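Local coordinates for NADH kinase POS5 (PDB 3AFO), which phosphorylates NADH, and less readily NAD(+), with ATP to supply the mitochondrion with the reductant NADPH, at the interface of chains A and B. Sequence-based numbering; all coordinates share one arbitrary frame. Chains: chain A/B, NADH kinase POS5.

The interface of chains A and B. Residues chain A 370-371; chain B 378-379.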
# COMPACT_ATOMS: atom_id res chain seq x y z
N GLU A 370 15.80 14.80 1.46
CA GLU A 370 15.73 16.09 0.76
C GLU A 370 15.23 16.03 -0.68
O GLU A 370 14.55 16.95 -1.14
CB GLU A 370 17.08 16.82 0.80
CG GLU A 370 17.58 17.10 2.21
CD GLU A 370 18.78 18.03 2.25
OE1 GLU A 370 19.23 18.49 1.18
OE2 GLU A 370 19.28 18.31 3.37
N LEU A 371 15.56 14.97 -1.39
CA LEU A 371 15.13 14.85 -2.78
C LEU A 371 13.81 14.12 -2.93
O LEU A 371 12.99 14.50 -3.77
CB LEU A 371 16.21 14.16 -3.62
CG LEU A 371 17.61 14.78 -3.53
CD1 LEU A 371 18.62 13.88 -4.21
CD2 LEU A 371 17.62 16.20 -4.13
N PHE B 378 8.88 15.34 -5.98
CA PHE B 378 10.30 15.15 -5.64
C PHE B 378 11.02 16.46 -5.99
O PHE B 378 10.56 17.20 -6.86
CB PHE B 378 10.91 13.94 -6.39
CG PHE B 378 10.31 12.59 -5.99
CD1 PHE B 378 9.74 12.39 -4.73
CD2 PHE B 378 10.36 11.51 -6.88
CE1 PHE B 378 9.20 11.14 -4.37
CE2 PHE B 378 9.82 10.25 -6.53
CZ PHE B 378 9.25 10.07 -5.27
N ARG B 379 12.13 16.76 -5.32
CA ARG B 379 12.85 18.02 -5.57
C ARG B 379 13.36 18.10 -7.02
O ARG B 379 14.18 17.28 -7.46
CB ARG B 379 13.99 18.22 -4.56
CG ARG B 379 14.55 19.65 -4.55
CD ARG B 379 15.60 19.86 -3.47
NE ARG B 379 15.00 19.92 -2.13
CZ ARG B 379 15.67 20.17 -1.01
NH1 ARG B 379 16.98 20.40 -1.03
NH2 ARG B 379 15.03 20.19 0.15
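A:Glu370, the last residue of helix 363-370, and A:Leu371 just after it receive B:Phe378 and B:Arg379 from the extended C-terminal tail of the neighbouring subunit, a tail-to-helix-end contact that the two-fold axis repeats with the chains exchanged. In the deposited assembly the tails thus reach across reciprocally, which is likely to hold the two copies together if the pairing is biological. The anchor is a backbone hydrogen bond from B:Arg379 N to A:Leu371 O, 2.9 Å long. Beside it, B:Phe378 brushes the same oxygen with its CB, and its ring contributes little to the contact.

From this anchor the B:Arg379 side chain runs back over the last turn of the helix. CG lies anti to the backbone N (chi1 -166°), and a bend at chi3 (-73°) lays the guanidinium over A:Glu370 O. That oxygen sits 2.9 Å off the guanidinium plane, toward the rim. NE is 3.2 Å from A:Glu370 O, yet its N-H points away, and the carbonyl meets the face of the group without a hydrogen bond. The C-terminal end of the helix, with a carbonyl oxygen facing the guanidinium, would be expected to attract the positive charge. The extended A:Glu370 side chain lies alongside, pointing the same way, its carboxylate tilted 30° from the guanidinium. A loose salt bridge joins B:Arg379 NH1 to A:Glu370 OE1 at 3.7 Å, while CB of A:Glu370 packs 4.1 Å from B:Arg379 CZ. A:Leu371 crosses the arginine roughly at right angles, CD2 approaching its CB.

A leucine in place of B:Arg379 would probably keep the backbone bond but leave the A:Glu370 carboxylate and the helix-end carbonyl without their cationic partner. With its small area, the patch pins the tail of one subunit to the helix end of the other, probably supporting the association of kinase subunits.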